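PDB 4H6X: thiazoline oxidase/subtilisin-like protease from Prochloron didemni, which matures patellamide cyanobactins as a subtilisin-like protease, probably cleaving the precursor and joining the ends of the core peptide by transamidation. Local coordinates for residues G29-D41 against A159-C173. Numbering follows the deposited sequence.
Sequences GDPQITIVIIDGD and AIDLALELGANIIHC
Ile38 and Val36 meet the helix of 159-165 on one face of the parallel subtilisin-type sheet, where strands 34-39 and 170-173 run side by side, a worked example of alpha/beta layering. The extended side chain of Ile38 (chi2 174°) brings CD1 against Ile171 CG2 at 3.5 Å on the neighbouring strand, while the same methyl also touches Ala159 CB and Ile160 CG1 of the helix. Val36 divides its work: CG1, anti to the backbone N, reaches Ala163 CB at 3.7 Å, and CG2 lies against Ala168 CB, past the end of the helix. Ala159 and Ala163 are the helix residues that face the strand, and the axes of segments 34-39 and 159-165 approach to 9.3 Å. Main-chain bonds alternate between the strands, with Val36 N donating to Ile170 O and Val36 O accepting from His172 N. Beyond Ile38 the strand delivers Asp39, which bonds His109 and belongs to a probable Ser-His-Asp catalytic triad with Ser274. At the strand's start, Thr34 O accepts from both Asn169 N and Ile170 N, while Thr34 OG1 bonds Arg133. There one water donates to both Gln32 O and Gly167 O, at 2.9 and 3.1 Å.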
# COMPACT_ATOMS: atom_id res chain seq x y z
N GLY A 29 -11.29 7.42 -6.49
CA GLY A 29 -11.73 6.25 -5.75
C GLY A 29 -13.21 6.27 -5.43
O GLY A 29 -13.88 7.30 -5.56
N ASP A 30 -13.72 5.12 -5.01
CA ASP A 30 -15.12 4.99 -4.64
C ASP A 30 -15.24 4.30 -3.28
O ASP A 30 -14.61 3.27 -3.06
CB ASP A 30 -15.84 4.16 -5.70
CG ASP A 30 -17.33 4.27 -5.59
OD1 ASP A 30 -17.92 3.70 -4.66
OD2 ASP A 30 -17.91 4.96 -6.45
N PRO A 31 -16.04 4.88 -2.35
CA PRO A 31 -16.22 4.31 -1.01
C PRO A 31 -16.82 2.91 -0.97
O PRO A 31 -16.87 2.31 0.11
CB PRO A 31 -17.16 5.32 -0.31
CG PRO A 31 -17.72 6.16 -1.41
CD PRO A 31 -16.66 6.21 -2.46
N GLN A 32 -17.28 2.39 -2.11
CA GLN A 32 -17.72 0.99 -2.17
C GLN A 32 -16.53 0.04 -2.30
O GLN A 32 -16.68 -1.18 -2.18
CB GLN A 32 -18.70 0.77 -3.34
CG GLN A 32 -20.03 1.50 -3.22
CD GLN A 32 -21.01 1.07 -4.30
OE1 GLN A 32 -21.37 -0.10 -4.40
NE2 GLN A 32 -21.45 2.03 -5.11
N ILE A 33 -15.34 0.59 -2.56
CA ILE A 33 -14.13 -0.22 -2.64
C ILE A 33 -13.43 -0.13 -1.29
O ILE A 33 -13.04 0.97 -0.85
CB ILE A 33 -13.17 0.26 -3.77
CG1 ILE A 33 -13.88 0.21 -5.15
CG2 ILE A 33 -11.89 -0.56 -3.79
CD1 ILE A 33 -14.50 -1.12 -5.49
N THR A 34 -13.31 -1.28 -0.63
CA THR A 34 -12.68 -1.40 0.68
C THR A 34 -11.30 -2.02 0.58
O THR A 34 -11.15 -3.12 0.04
CB THR A 34 -13.56 -2.24 1.64
OG1 THR A 34 -14.80 -1.56 1.84
CG2 THR A 34 -12.84 -2.46 3.01
N ILE A 35 -10.30 -1.30 1.09
CA ILE A 35 -8.93 -1.80 1.17
C ILE A 35 -8.64 -2.10 2.64
O ILE A 35 -8.82 -1.24 3.49
CB ILE A 35 -7.89 -0.75 0.67
CG1 ILE A 35 -8.20 -0.32 -0.79
CG2 ILE A 35 -6.46 -1.27 0.81
CD1 ILE A 35 -7.83 1.13 -1.08
N VAL A 36 -8.23 -3.34 2.93
CA VAL A 36 -7.83 -3.69 4.29
C VAL A 36 -6.31 -3.78 4.31
O VAL A 36 -5.71 -4.53 3.54
CB VAL A 36 -8.47 -5.00 4.80
CG1 VAL A 36 -8.00 -5.32 6.22
CG2 VAL A 36 -10.00 -4.89 4.77
N ILE A 37 -5.71 -3.02 5.22
CA ILE A 37 -4.27 -2.93 5.32
C ILE A 37 -3.79 -3.69 6.55
O ILE A 37 -4.08 -3.31 7.70
CB ILE A 37 -3.80 -1.46 5.39
CG1 ILE A 37 -4.23 -0.71 4.11
CG2 ILE A 37 -2.29 -1.36 5.59
CD1 ILE A 37 -3.96 0.80 4.17
N ILE A 38 -3.09 -4.79 6.29
CA ILE A 38 -2.49 -5.61 7.32
C ILE A 38 -1.06 -5.12 7.53
O ILE A 38 -0.15 -5.42 6.73
CB ILE A 38 -2.58 -7.12 6.97
CG1 ILE A 38 -4.05 -7.53 6.79
CG2 ILE A 38 -1.85 -7.96 8.02
CD1 ILE A 38 -4.27 -8.96 6.30
N ASP A 39 -0.87 -4.36 8.61
CA ASP A 39 0.41 -3.68 8.84
C ASP A 39 0.41 -3.25 10.30
O ASP A 39 -0.32 -3.83 11.11
CB ASP A 39 0.53 -2.47 7.89
CG ASP A 39 1.98 -1.98 7.70
OD1 ASP A 39 2.83 -2.16 8.60
OD2 ASP A 39 2.24 -1.37 6.64
N GLY A 40 1.21 -2.25 10.65
CA GLY A 40 1.21 -1.69 12.02
C GLY A 40 0.03 -0.76 12.28
O GLY A 40 -0.96 -0.74 11.54
N ASP A 41 0.16 0.02 13.35
CA ASP A 41 -0.88 0.92 13.82
C ASP A 41 -0.55 2.36 13.38
O ASP A 41 0.37 2.97 13.92
CB ASP A 41 -0.98 0.82 15.35
CG ASP A 41 -2.18 1.55 15.91
OD1 ASP A 41 -2.98 2.09 15.14
OD2 ASP A 41 -2.33 1.59 17.15
N ALA A 159 -5.63 -13.01 10.20
CA ALA A 159 -5.87 -11.64 9.75
C ALA A 159 -6.60 -11.57 8.39
O ALA A 159 -7.50 -10.74 8.20
CB ALA A 159 -4.56 -10.87 9.69
N ILE A 160 -6.19 -12.42 7.46
CA ILE A 160 -6.80 -12.46 6.12
C ILE A 160 -8.27 -12.91 6.22
O ILE A 160 -9.14 -12.27 5.62
CB ILE A 160 -5.95 -13.31 5.14
CG1 ILE A 160 -4.68 -12.55 4.77
CG2 ILE A 160 -6.73 -13.68 3.87
CD1 ILE A 160 -3.59 -13.42 4.16
N ASP A 161 -8.55 -13.97 7.00
CA ASP A 161 -9.94 -14.43 7.19
C ASP A 161 -10.77 -13.30 7.75
O ASP A 161 -11.90 -13.12 7.32
CB ASP A 161 -10.06 -15.65 8.14
CG ASP A 161 -9.56 -16.93 7.51
OD1 ASP A 161 -9.68 -17.06 6.27
OD2 ASP A 161 -9.04 -17.78 8.26
N LEU A 162 -10.22 -12.56 8.73
CA LEU A 162 -10.94 -11.41 9.26
C LEU A 162 -11.15 -10.31 8.20
O LEU A 162 -12.24 -9.76 8.07
CB LEU A 162 -10.23 -10.82 10.50
CG LEU A 162 -10.94 -9.64 11.19
CD1 LEU A 162 -12.40 -9.98 11.56
CD2 LEU A 162 -10.15 -9.22 12.42
N ALA A 163 -10.09 -9.97 7.47
CA ALA A 163 -10.17 -8.97 6.40
C ALA A 163 -11.27 -9.31 5.38
O ALA A 163 -12.01 -8.41 4.95
CB ALA A 163 -8.84 -8.85 5.69
N LEU A 164 -11.37 -10.58 5.00
CA LEU A 164 -12.45 -11.05 4.13
C LEU A 164 -13.83 -10.76 4.72
O LEU A 164 -14.70 -10.19 4.05
CB LEU A 164 -12.31 -12.55 3.84
CG LEU A 164 -11.20 -12.93 2.86
CD1 LEU A 164 -11.07 -14.44 2.81
CD2 LEU A 164 -11.45 -12.32 1.48
N GLU A 165 -14.01 -11.11 5.99
CA GLU A 165 -15.28 -10.88 6.66
C GLU A 165 -15.61 -9.39 6.79
O GLU A 165 -16.78 -9.00 6.81
CB GLU A 165 -15.28 -11.56 8.04
CG GLU A 165 -16.68 -11.76 8.59
CD GLU A 165 -17.53 -12.64 7.69
OE1 GLU A 165 -16.96 -13.45 6.93
OE2 GLU A 165 -18.75 -12.52 7.73
N LEU A 166 -14.58 -8.56 6.86
CA LEU A 166 -14.77 -7.11 6.90
C LEU A 166 -15.18 -6.48 5.55
O LEU A 166 -15.47 -5.30 5.49
CB LEU A 166 -13.51 -6.43 7.45
CG LEU A 166 -13.15 -6.77 8.90
CD1 LEU A 166 -11.75 -6.25 9.21
CD2 LEU A 166 -14.18 -6.20 9.87
N GLY A 167 -15.22 -7.27 4.48
CA GLY A 167 -15.65 -6.73 3.18
C GLY A 167 -14.53 -6.21 2.28
O GLY A 167 -14.78 -5.42 1.37
N ALA A 168 -13.30 -6.66 2.53
CA ALA A 168 -12.17 -6.28 1.69
C ALA A 168 -12.47 -6.63 0.23
O ALA A 168 -12.96 -7.73 -0.06
CB ALA A 168 -10.90 -7.00 2.11
N ASN A 169 -12.20 -5.66 -0.64
CA ASN A 169 -12.03 -5.87 -2.07
C ASN A 169 -10.55 -6.11 -2.36
O ASN A 169 -10.20 -6.86 -3.28
CB ASN A 169 -12.52 -4.63 -2.83
CG ASN A 169 -14.04 -4.48 -2.78
OD1 ASN A 169 -14.78 -5.32 -3.31
ND2 ASN A 169 -14.51 -3.46 -2.10
N ILE A 170 -9.70 -5.44 -1.58
CA ILE A 170 -8.25 -5.58 -1.69
C ILE A 170 -7.71 -5.73 -0.28
O ILE A 170 -8.11 -5.00 0.62
CB ILE A 170 -7.59 -4.34 -2.33
CG1 ILE A 170 -8.21 -4.04 -3.71
CG2 ILE A 170 -6.07 -4.51 -2.46
CD1 ILE A 170 -7.66 -2.78 -4.38
N ILE A 171 -6.82 -6.70 -0.10
CA ILE A 171 -6.07 -6.87 1.14
C ILE A 171 -4.61 -6.57 0.83
O ILE A 171 -3.98 -7.26 0.00
CB ILE A 171 -6.21 -8.31 1.70
CG1 ILE A 171 -7.68 -8.67 1.93
CG2 ILE A 171 -5.37 -8.46 2.97
CD1 ILE A 171 -7.97 -10.14 2.25
N HIS A 172 -4.09 -5.53 1.46
CA HIS A 172 -2.69 -5.17 1.36
C HIS A 172 -1.89 -5.77 2.52
O HIS A 172 -2.11 -5.40 3.69
CB HIS A 172 -2.54 -3.64 1.35
CG HIS A 172 -1.16 -3.17 1.05
ND1 HIS A 172 -0.18 -3.03 2.01
CD2 HIS A 172 -0.58 -2.81 -0.12
CE1 HIS A 172 0.94 -2.61 1.46
NE2 HIS A 172 0.73 -2.48 0.16
N CYS A 173 -0.98 -6.70 2.21
CA CYS A 173 -0.13 -7.36 3.23
C CYS A 173 1.32 -6.93 3.11
O CYS A 173 1.92 -7.09 2.04
CB CYS A 173 -0.14 -8.89 3.11
SG CYS A 173 -1.66 -9.71 2.65
O HOH W 1 -16.35 -3.13 -0.05